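PDB 3BKW: S-adenosylmethionine dependent methyltransferase, which probably transfers a methyl group from S-adenosylmethionine to an acceptor substrate. Local coordinates for residues T144-Y149 against D232-L237; E175-T180 against V188-T193; H210-C215 against F236-A241. One frame throughout, in Å; residues are numbered along the deposited sequence.

In the fold
Interactions 1 and 3 lie in the seven-stranded mixed sheet of the class I methyltransferase fold, their centres about 10 Å apart. They end on the same strand, 236-242, which lies between 138-145 (interaction 1) and 207-213 (interaction 3) and runs against both neighbours, as the last strand of this fold does. Interaction 2 pairs strands 176-178 and 189-191 in a separate small sheet, within the chain between the two halves of interaction 1; the Glu-145 to Lys-189 salt bridge ties these two. Interaction 2 closes before interaction 3 opens, their centres about 18 Å apart without touching. Interactions 1 and 3 meet through His-146 and Glu-213 and bring the sheet edge to the subunit interface.

Interaction 1. Residues T144-Y149 against D232-L237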
loop_
_atom_site.group_PDB
_atom_site.type_symbol
_atom_site.label_atom_id
_atom_site.label_comp_id
_atom_site.label_asym_id
_atom_site.label_seq_id
_atom_site.Cartn_x
_atom_site.Cartn_y
_atom_site.Cartn_z
ATOM N N THR A 144 4.767 -8.360 8.022
ATOM C CA THR A 144 5.509 -9.201 7.095
ATOM C C THR A 144 6.729 -8.427 6.607
ATOM O O THR A 144 6.802 -7.217 6.746
ATOM C CB THR A 144 4.652 -9.624 5.843
ATOM O OG1 THR A 144 4.063 -8.456 5.232
ATOM C CG2 THR A 144 3.527 -10.603 6.230
ATOM N N GLU A 145 7.685 -9.134 6.027
ATOM C CA GLU A 145 8.775 -8.481 5.328
ATOM C C GLU A 145 8.175 -7.693 4.175
ATOM O O GLU A 145 7.265 -8.149 3.486
ATOM C CB GLU A 145 9.794 -9.474 4.777
ATOM C CG GLU A 145 10.713 -10.014 5.847
ATOM C CD GLU A 145 11.747 -10.993 5.366
ATOM O OE1 GLU A 145 12.012 -11.057 4.159
ATOM O OE2 GLU A 145 12.286 -11.696 6.228
ATOM N N HIS A 146 8.671 -6.481 4.008
ATOM C CA HIS A 146 8.183 -5.565 2.965
ATOM C C HIS A 146 8.668 -6.057 1.593
ATOM O O HIS A 146 9.773 -6.598 1.501
ATOM C CB HIS A 146 8.756 -4.168 3.240
ATOM C CG HIS A 146 8.091 -3.071 2.477
ATOM N ND1 HIS A 146 8.316 -2.844 1.137
ATOM C CD2 HIS A 146 7.241 -2.100 2.887
ATOM C CE1 HIS A 146 7.607 -1.801 0.745
ATOM N NE2 HIS A 146 6.946 -1.330 1.787
ATOM N N PRO A 147 7.827 -5.917 0.534
ATOM C CA PRO A 147 8.334 -6.328 -0.783
ATOM C C PRO A 147 9.623 -5.622 -1.284
ATOM O O PRO A 147 10.382 -6.206 -2.050
ATOM C CB PRO A 147 7.111 -6.116 -1.706
ATOM C CG PRO A 147 6.248 -5.181 -0.982
ATOM C CD PRO A 147 6.426 -5.464 0.461
ATOM N N ILE A 148 9.890 -4.384 -0.855
ATOM C CA ILE A 148 11.163 -3.718 -1.181
ATOM C C ILE A 148 12.338 -4.543 -0.637
ATOM O O ILE A 148 13.347 -4.705 -1.302
ATOM C CB ILE A 148 11.229 -2.288 -0.625
ATOM C CG1 ILE A 148 10.345 -1.380 -1.480
ATOM C CG2 ILE A 148 12.700 -1.766 -0.615
ATOM C CD1 ILE A 148 10.128 -0.012 -0.910
ATOM N N TYR A 149 12.179 -5.053 0.582
ATOM C CA TYR A 149 13.169 -5.882 1.226
ATOM C C TYR A 149 13.263 -7.279 0.593
ATOM O O TYR A 149 14.375 -7.812 0.436
ATOM C CB TYR A 149 12.860 -5.962 2.729
ATOM C CG TYR A 149 13.878 -6.724 3.531
ATOM C CD1 TYR A 149 15.059 -6.119 3.967
ATOM C CD2 TYR A 149 13.655 -8.057 3.874
ATOM C CE1 TYR A 149 16.011 -6.840 4.715
ATOM C CE2 TYR A 149 14.598 -8.788 4.603
ATOM C CZ TYR A 149 15.765 -8.167 5.039
ATOM O OH TYR A 149 16.701 -8.890 5.753
ATOM N N ASP A 232 16.209 4.553 4.918
ATOM C CA ASP A 232 16.415 4.429 3.475
ATOM C C ASP A 232 15.504 3.447 2.773
ATOM O O ASP A 232 15.124 3.688 1.632
ATOM C CB ASP A 232 17.882 4.143 3.166
ATOM C CG ASP A 232 18.750 5.353 3.403
ATOM O OD1 ASP A 232 18.365 6.472 2.994
ATOM O OD2 ASP A 232 19.831 5.176 3.960
ATOM N N ARG A 233 15.171 2.348 3.440
ATOM C CA ARG A 233 14.252 1.374 2.883
ATOM C C ARG A 233 13.541 0.615 4.010
ATOM O O ARG A 233 14.171 0.322 5.015
ATOM C CB ARG A 233 14.987 0.408 1.940
ATOM C CG ARG A 233 16.015 -0.514 2.608
ATOM C CD ARG A 233 15.441 -1.900 2.890
ATOM N NE ARG A 233 16.436 -2.718 3.563
ATOM C CZ ARG A 233 16.688 -2.724 4.866
ATOM N NH1 ARG A 233 16.025 -1.951 5.701
ATOM N NH2 ARG A 233 17.660 -3.510 5.338
ATOM N N PRO A 234 12.267 0.261 3.804
ATOM C CA PRO A 234 11.533 -0.450 4.836
ATOM C C PRO A 234 11.823 -1.946 4.847
ATOM O O PRO A 234 11.848 -2.580 3.785
ATOM C CB PRO A 234 10.076 -0.206 4.449
ATOM C CG PRO A 234 10.085 -0.090 2.988
ATOM C CD PRO A 234 11.424 0.510 2.622
HETATM N N MSE A 235 12.042 -2.502 6.034
HETATM C CA MSE A 235 12.174 -3.937 6.193
HETATM C C MSE A 235 10.798 -4.595 6.309
HETATM O O MSE A 235 10.640 -5.754 5.896
HETATM C CB MSE A 235 12.987 -4.299 7.430
HETATM C CG MSE A 235 13.308 -5.761 7.529
HETATM SE SE MSE A 235 14.588 -6.108 8.924
HETATM C CE MSE A 235 16.060 -5.110 8.217
ATOM N N PHE A 236 9.825 -3.872 6.883
ATOM C CA PHE A 236 8.517 -4.451 7.199
ATOM C C PHE A 236 7.324 -3.693 6.684
ATOM O O PHE A 236 7.347 -2.469 6.573
ATOM C CB PHE A 236 8.349 -4.564 8.724
ATOM C CG PHE A 236 9.477 -5.264 9.415
ATOM C CD1 PHE A 236 9.736 -6.592 9.108
ATOM C CD2 PHE A 236 10.243 -4.624 10.385
ATOM C CE1 PHE A 236 10.778 -7.281 9.747
ATOM C CE2 PHE A 236 11.281 -5.303 11.026
ATOM C CZ PHE A 236 11.545 -6.633 10.693
ATOM N N LEU A 237 6.287 -4.461 6.362
ATOM C CA LEU A 237 4.962 -3.966 6.018
ATOM C C LEU A 237 4.046 -4.355 7.182
ATOM O O LEU A 237 4.009 -5.537 7.563
ATOM C CB LEU A 237 4.444 -4.598 4.724
ATOM C CG LEU A 237 3.050 -4.142 4.261
ATOM C CD1 LEU A 237 3.054 -2.638 3.876
ATOM C CD2 LEU A 237 2.514 -4.995 3.101
HETATM O O HOH W 1 1.967 -7.031 6.543
#
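Thr-144 and Leu-237 pair through both backbone bonds of an antiparallel hydrogen-bonded pair, Leu-237 N to Thr-144 O being the shorter at 2.8 Å. A water bridges Thr-144 OG1 and Leu-237 O, to which it donates. Beyond the next pair, Glu-145 with Phe-236, His-146 N reaches Met-235 O (2.8 Å) from above the carbonyl plane. Here strand 138-145 of the methyltransferase sheet gives way to helix 147-150, with His-146 as N-cap: its ND1 accepts from Ile-148 N at 3.0 Å, in the plane of the ring, while NE2 bonds to Glu-213. Pro-234 CG sits over the centre of this ring, a CH-pi contact 3.5 Å from the centroid. An alanine in place of His-146 would probably leave Ile-148 N without its cap, Glu-213 without one partner and Pro-234 CG without the ring beneath it. Anti to the backbone N (chi1 -176°), Tyr-149 CG approaches Met-235 O; that selenomethionine lies alongside, CG over the ring centre and SE oblique to it in a Met-aromatic contact. Arg-233 NE meets the ring edge near CD1 (3.7 Å), its NH1 salt-bridged to Glu-230. Pro-234 O is buried without a polar partner in the model.

Interaction 2. Residues E175-T180 against V188-T193; sequences EGPRKT and VKHHRT. With EDO (1,2-ethanediol), chain D; EDO (1,2-ethanediol), chain C.
Arg-178 and His-191 run alongside each other in the same direction, on one face of a two-stranded antiparallel sheet formed by 176-178 and 189-191. Their flat groups are inclined by 44°, so this is no parallel stack: His-191 CB sits over one face of the guanidinium, toward its rim, and Arg-178 NH2 comes within 3.4 Å of His-191 CD2. A bend at chi2 (-66°) turns Arg-178 CD out of an extended course. The guanidinium is held by carbonyls beyond the two strands, NE by Ala-151 O and NH2 by Val-174 O, while His-191 NE2 donates to Tyr-172 O. Lys-189 is on the same face, its CG 3.9 Å from Arg-178 CB; its extended chain passes across Thr-180, and NZ forms salt bridges with Glu-145 and Asp-181.

On the other face, Pro-177 CB packs against Val-188 CG1 at 3.7 Å. His-190 shares this face, and its ND1 is hydrogen-bonded to an ethanediol oxygen in the plane of the ring. A second ethanediol is gripped by Arg-192 NE and donates to His-190 O; both molecules probably come from the crystallisation liquor.

Backbone bonds join Gly-176 with His-191 and Arg-178 with Lys-189. The conformation of Gly-176 suits glycine, since a side chain at these backbone angles would collide with the carbonyl oxygen of Glu-175. Beyond the paired strands, the extended chain of Glu-175 crosses Thr-193 at about a right angle. Thr-193 is the N-cap residue of helix 194-203, and Thr-196 OG1 also bonds to the carboxylate. Glu-175 OE2 accepts from Thr-193 N at 2.8 Å on its anti side, with a nearly straight N-H...O angle of 174°.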
loop_
_atom_site.group_PDB
_atom_site.type_symbol
_atom_site.label_atom_id
_atom_site.label_comp_id
_atom_site.label_asym_id
_atom_site.label_seq_id
_atom_site.Cartn_x
_atom_site.Cartn_y
_atom_site.Cartn_z
ATOM N N GLU A 175 6.462 -11.699 -8.925
ATOM C CA GLU A 175 6.073 -12.329 -7.669
ATOM C C GLU A 175 6.406 -13.791 -7.675
ATOM O O GLU A 175 6.490 -14.414 -8.741
ATOM C CB GLU A 175 4.599 -12.080 -7.394
ATOM C CG GLU A 175 4.302 -10.610 -7.142
ATOM C CD GLU A 175 2.843 -10.318 -6.885
ATOM O OE1 GLU A 175 1.956 -11.002 -7.462
ATOM O OE2 GLU A 175 2.580 -9.389 -6.109
ATOM N N GLY A 176 6.597 -14.339 -6.478
ATOM C CA GLY A 176 6.924 -15.739 -6.312
ATOM C C GLY A 176 7.902 -15.999 -5.190
ATOM O O GLY A 176 8.317 -15.082 -4.483
ATOM N N PRO A 177 8.292 -17.274 -5.035
ATOM C CA PRO A 177 9.235 -17.658 -4.007
ATOM C C PRO A 177 10.605 -17.010 -4.164
ATOM O O PRO A 177 11.087 -16.864 -5.291
ATOM C CB PRO A 177 9.384 -19.176 -4.197
ATOM C CG PRO A 177 8.304 -19.597 -5.030
ATOM C CD PRO A 177 7.840 -18.441 -5.819
ATOM N N ARG A 178 11.194 -16.619 -3.037
ATOM C CA ARG A 178 12.548 -16.101 -2.984
ATOM C C ARG A 178 13.335 -17.020 -2.060
ATOM O O ARG A 178 12.878 -17.347 -0.955
ATOM C CB ARG A 178 12.570 -14.681 -2.444
ATOM C CG ARG A 178 11.906 -13.646 -3.346
ATOM C CD ARG A 178 12.672 -13.472 -4.625
ATOM N NE ARG A 178 12.332 -12.241 -5.335
ATOM C CZ ARG A 178 11.318 -12.069 -6.186
ATOM N NH1 ARG A 178 10.424 -13.032 -6.422
ATOM N NH2 ARG A 178 11.176 -10.882 -6.774
ATOM N N LYS A 179 14.507 -17.437 -2.528
ATOM C CA LYS A 179 15.412 -18.325 -1.779
ATOM C C LYS A 179 16.598 -17.566 -1.197
ATOM O O LYS A 179 17.560 -18.166 -0.745
ATOM C CB LYS A 179 15.870 -19.459 -2.691
ATOM C CG LYS A 179 14.712 -20.325 -3.168
ATOM C CD LYS A 179 15.188 -21.576 -3.860
ATOM C CE LYS A 179 14.017 -22.479 -4.255
ATOM N NZ LYS A 179 14.519 -23.753 -4.860
ATOM N N THR A 180 16.484 -16.242 -1.100
ATOM C CA THR A 180 17.586 -15.400 -0.632
ATOM C C THR A 180 17.944 -15.569 0.855
ATOM O O THR A 180 19.055 -15.204 1.252
ATOM C CB THR A 180 17.315 -13.935 -1.013
ATOM O OG1 THR A 180 15.994 -13.610 -0.605
ATOM C CG2 THR A 180 17.409 -13.752 -2.531
ATOM N N VAL A 188 11.975 -20.341 2.725
ATOM C CA VAL A 188 11.602 -19.793 1.414
ATOM C C VAL A 188 10.495 -18.801 1.752
ATOM O O VAL A 188 9.546 -19.158 2.442
ATOM C CB VAL A 188 11.040 -20.864 0.456
ATOM C CG1 VAL A 188 10.535 -20.230 -0.836
ATOM C CG2 VAL A 188 12.102 -21.932 0.141
ATOM N N LYS A 189 10.655 -17.568 1.298
ATOM C CA LYS A 189 9.658 -16.513 1.500
ATOM C C LYS A 189 8.966 -16.254 0.190
ATOM O O LYS A 189 9.479 -16.618 -0.872
ATOM C CB LYS A 189 10.274 -15.259 2.087
ATOM C CG LYS A 189 11.420 -14.613 1.321
ATOM C CD LYS A 189 12.049 -13.563 2.225
ATOM C CE LYS A 189 13.313 -13.027 1.694
ATOM N NZ LYS A 189 13.943 -12.133 2.747
ATOM N N HIS A 190 7.795 -15.637 0.268
ATOM C CA HIS A 190 6.943 -15.396 -0.892
ATOM C C HIS A 190 6.800 -13.928 -1.122
ATOM O O HIS A 190 6.182 -13.211 -0.337
ATOM C CB HIS A 190 5.609 -16.095 -0.670
ATOM C CG HIS A 190 5.784 -17.572 -0.570
ATOM N ND1 HIS A 190 5.880 -18.386 -1.677
ATOM C CD2 HIS A 190 6.057 -18.356 0.497
ATOM C CE1 HIS A 190 6.109 -19.624 -1.287
ATOM N NE2 HIS A 190 6.218 -19.634 0.029
ATOM N N HIS A 191 7.418 -13.487 -2.218
ATOM C CA HIS A 191 7.410 -12.107 -2.599
ATOM C C HIS A 191 6.084 -11.768 -3.240
ATOM O O HIS A 191 5.694 -12.378 -4.243
ATOM C CB HIS A 191 8.547 -11.779 -3.559
ATOM C CG HIS A 191 8.507 -10.372 -4.044
ATOM N ND1 HIS A 191 8.707 -9.284 -3.215
ATOM C CD2 HIS A 191 8.269 -9.871 -5.274
ATOM C CE1 HIS A 191 8.594 -8.178 -3.929
ATOM N NE2 HIS A 191 8.325 -8.504 -5.177
ATOM N N ARG A 192 5.386 -10.814 -2.621
ATOM C CA ARG A 192 4.110 -10.301 -3.109
ATOM C C ARG A 192 4.178 -8.806 -2.899
ATOM O O ARG A 192 4.602 -8.359 -1.821
ATOM C CB ARG A 192 2.933 -10.875 -2.320
ATOM C CG ARG A 192 2.611 -12.331 -2.645
ATOM C CD ARG A 192 1.490 -12.881 -1.767
ATOM N NE ARG A 192 1.940 -13.235 -0.410
ATOM C CZ ARG A 192 2.196 -14.471 0.057
ATOM N NH1 ARG A 192 2.010 -15.567 -0.678
ATOM N NH2 ARG A 192 2.580 -14.599 1.330
ATOM N N THR A 193 3.709 -8.043 -3.886
ATOM C CA THR A 193 3.724 -6.579 -3.789
ATOM C C THR A 193 2.694 -6.122 -2.736
ATOM O O THR A 193 1.814 -6.895 -2.338
ATOM C CB THR A 193 3.393 -5.936 -5.160
ATOM O OG1 THR A 193 2.033 -6.224 -5.506
ATOM C CG2 THR A 193 4.355 -6.424 -6.285
HETATM C C1 EDO D . 3.456 -15.659 -4.528
HETATM O O1 EDO D . 4.477 -14.786 -4.053
HETATM C C2 EDO D . 3.636 -17.027 -3.882
HETATM O O2 EDO D . 4.937 -17.577 -4.172
HETATM C C1 EDO C . 2.516 -10.868 2.325
HETATM O O1 EDO C . 1.519 -11.058 1.298
HETATM C C2 EDO C . 3.937 -10.806 1.740
HETATM O O2 EDO C . 4.450 -12.100 1.431
#

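Interaction 3. Residues H210-C215 against F236-A241; sequences HVEEFC and FLLVSA
Strand segments 210-213 and 236-241 run antiparallel, their axes 4.8 Å apart at closest approach and 171° between their directions. Reciprocal backbone bonds join His-210 with Ser-240 and Glu-212 with Leu-238, and Phe-214 N extends the ladder to Phe-236 O at 3.1 Å. Between the same two residues a water replaces the return bond, donating to Phe-214 O and accepting from Phe-236 N.

On one face, Val-211 and Leu-237 meet obliquely, CG1 to CD1 at 3.9 Å, and Glu-213 CG passes the same leucine methyl. Helix 194-203 packs here through Leu-198, against Val-211 and Val-239. This is the antiparallel pair of last two strands characteristic of the class I methyltransferase fold, here joined through helix 218-223; strand 207-213 forms one margin of the chain's sheet and faces the other subunit. There Glu-213 accepts from Tyr-172 OH and Gly-195 N of the second subunit.

The opposite face carries His-210, Glu-212, Leu-238 and Ser-240; helix 32-38 packs on the first three through Ala-34 and Met-38. His-210 NE2 donates to Glu-212 OE1 at 2.8 Å, in the plane of the imidazole and on the anti lone pair of the carboxylate, a bond that would restrain the rotation of both groups. The Phe-214 and Phe-236 side chains extend alongside each other, Phe-214 CD2 meeting the Phe-236 ring edge at CD2, 4.1 Å away.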
loop_
_atom_site.group_PDB
_atom_site.type_symbol
_atom_site.label_atom_id
_atom_site.label_comp_id
_atom_site.label_asym_id
_atom_site.label_seq_id
_atom_site.Cartn_x
_atom_site.Cartn_y
_atom_site.Cartn_z
ATOM N N HIS A 210 -5.504 0.204 8.111
ATOM C CA HIS A 210 -4.251 0.956 8.272
ATOM C C HIS A 210 -3.120 0.182 7.611
ATOM O O HIS A 210 -3.059 -1.037 7.709
ATOM C CB HIS A 210 -3.951 1.164 9.769
ATOM C CG HIS A 210 -2.803 2.085 10.057
ATOM N ND1 HIS A 210 -2.961 3.443 10.232
ATOM C CD2 HIS A 210 -1.488 1.829 10.243
ATOM C CE1 HIS A 210 -1.780 3.986 10.483
ATOM N NE2 HIS A 210 -0.871 3.027 10.501
ATOM N N VAL A 211 -2.260 0.897 6.896
ATOM C CA VAL A 211 -1.111 0.315 6.215
ATOM C C VAL A 211 0.118 1.155 6.581
ATOM O O VAL A 211 0.113 2.366 6.395
ATOM C CB VAL A 211 -1.309 0.300 4.687
ATOM C CG1 VAL A 211 -0.079 -0.310 3.978
ATOM C CG2 VAL A 211 -2.564 -0.468 4.305
ATOM N N GLU A 212 1.162 0.509 7.074
ATOM C CA GLU A 212 2.353 1.230 7.485
ATOM C C GLU A 212 3.594 0.510 7.012
ATOM O O GLU A 212 3.760 -0.695 7.233
ATOM C CB GLU A 212 2.304 1.384 8.988
ATOM C CG GLU A 212 3.291 2.319 9.579
ATOM C CD GLU A 212 2.939 2.697 11.015
ATOM O OE1 GLU A 212 1.753 3.001 11.325
ATOM O OE2 GLU A 212 3.863 2.742 11.834
ATOM N N GLU A 213 4.439 1.257 6.299
ATOM C CA GLU A 213 5.743 0.759 5.851
ATOM C C GLU A 213 6.607 1.288 6.968
ATOM O O GLU A 213 6.856 2.499 7.059
ATOM C CB GLU A 213 6.064 1.281 4.459
ATOM C CG GLU A 213 4.944 0.926 3.496
ATOM C CD GLU A 213 5.089 1.567 2.160
ATOM O OE1 GLU A 213 5.905 1.090 1.359
ATOM O OE2 GLU A 213 4.351 2.523 1.886
ATOM N N PHE A 214 7.036 0.367 7.837
ATOM C CA PHE A 214 7.638 0.723 9.109
ATOM C C PHE A 214 8.814 1.663 8.968
ATOM O O PHE A 214 9.636 1.497 8.080
ATOM C CB PHE A 214 7.973 -0.504 9.980
ATOM C CG PHE A 214 8.847 -0.173 11.174
ATOM C CD1 PHE A 214 8.329 0.583 12.209
ATOM C CD2 PHE A 214 10.178 -0.573 11.229
ATOM C CE1 PHE A 214 9.125 0.933 13.312
ATOM C CE2 PHE A 214 10.982 -0.232 12.338
ATOM C CZ PHE A 214 10.446 0.522 13.369
ATOM N N CYS A 215 8.812 2.688 9.817
ATOM C CA CYS A 215 9.891 3.648 9.925
ATOM C C CYS A 215 10.140 3.898 11.406
ATOM O O CYS A 215 9.211 4.316 12.131
ATOM C CB CYS A 215 9.518 4.960 9.246
ATOM S SG CYS A 215 10.858 6.168 9.327
ATOM N N PHE A 236 9.825 -3.872 6.883
ATOM C CA PHE A 236 8.517 -4.451 7.199
ATOM C C PHE A 236 7.324 -3.693 6.684
ATOM O O PHE A 236 7.347 -2.469 6.573
ATOM C CB PHE A 236 8.349 -4.564 8.724
ATOM C CG PHE A 236 9.477 -5.264 9.415
ATOM C CD1 PHE A 236 9.736 -6.592 9.108
ATOM C CD2 PHE A 236 10.243 -4.624 10.385
ATOM C CE1 PHE A 236 10.778 -7.281 9.747
ATOM C CE2 PHE A 236 11.281 -5.303 11.026
ATOM C CZ PHE A 236 11.545 -6.633 10.693
ATOM N N LEU A 237 6.287 -4.461 6.362
ATOM C CA LEU A 237 4.962 -3.966 6.018
ATOM C C LEU A 237 4.046 -4.355 7.182
ATOM O O LEU A 237 4.009 -5.537 7.563
ATOM C CB LEU A 237 4.444 -4.598 4.724
ATOM C CG LEU A 237 3.050 -4.142 4.261
ATOM C CD1 LEU A 237 3.054 -2.638 3.876
ATOM C CD2 LEU A 237 2.514 -4.995 3.101
ATOM N N LEU A 238 3.330 -3.376 7.715
ATOM C CA LEU A 238 2.387 -3.566 8.820
ATOM C C LEU A 238 0.988 -3.283 8.274
ATOM O O LEU A 238 0.758 -2.224 7.661
ATOM C CB LEU A 238 2.717 -2.639 9.978
ATOM C CG LEU A 238 4.184 -2.549 10.401
ATOM C CD1 LEU A 238 4.307 -1.576 11.605
ATOM C CD2 LEU A 238 4.824 -3.864 10.750
ATOM N N VAL A 239 0.051 -4.205 8.474
ATOM C CA VAL A 239 -1.321 -4.015 7.989
ATOM C C VAL A 239 -2.363 -4.373 9.055
ATOM O O VAL A 239 -2.184 -5.355 9.786
ATOM C CB VAL A 239 -1.631 -4.913 6.741
ATOM C CG1 VAL A 239 -3.052 -4.658 6.212
ATOM C CG2 VAL A 239 -0.619 -4.715 5.617
ATOM N N SER A 240 -3.406 -3.541 9.149
ATOM C CA SER A 240 -4.596 -3.774 9.978
ATOM C C SER A 240 -5.791 -3.823 9.033
ATOM O O SER A 240 -5.945 -2.922 8.205
ATOM C CB SER A 240 -4.812 -2.638 10.969
ATOM O OG SER A 240 -6.037 -2.815 11.673
ATOM N N ALA A 241 -6.618 -4.852 9.159
ATOM C CA ALA A 241 -7.814 -5.029 8.337
ATOM C C ALA A 241 -8.960 -5.397 9.258
ATOM O O ALA A 241 -8.741 -6.007 10.315
ATOM C CB ALA A 241 -7.597 -6.095 7.310
HETATM O O HOH W 2 10.239 -1.062 7.964
#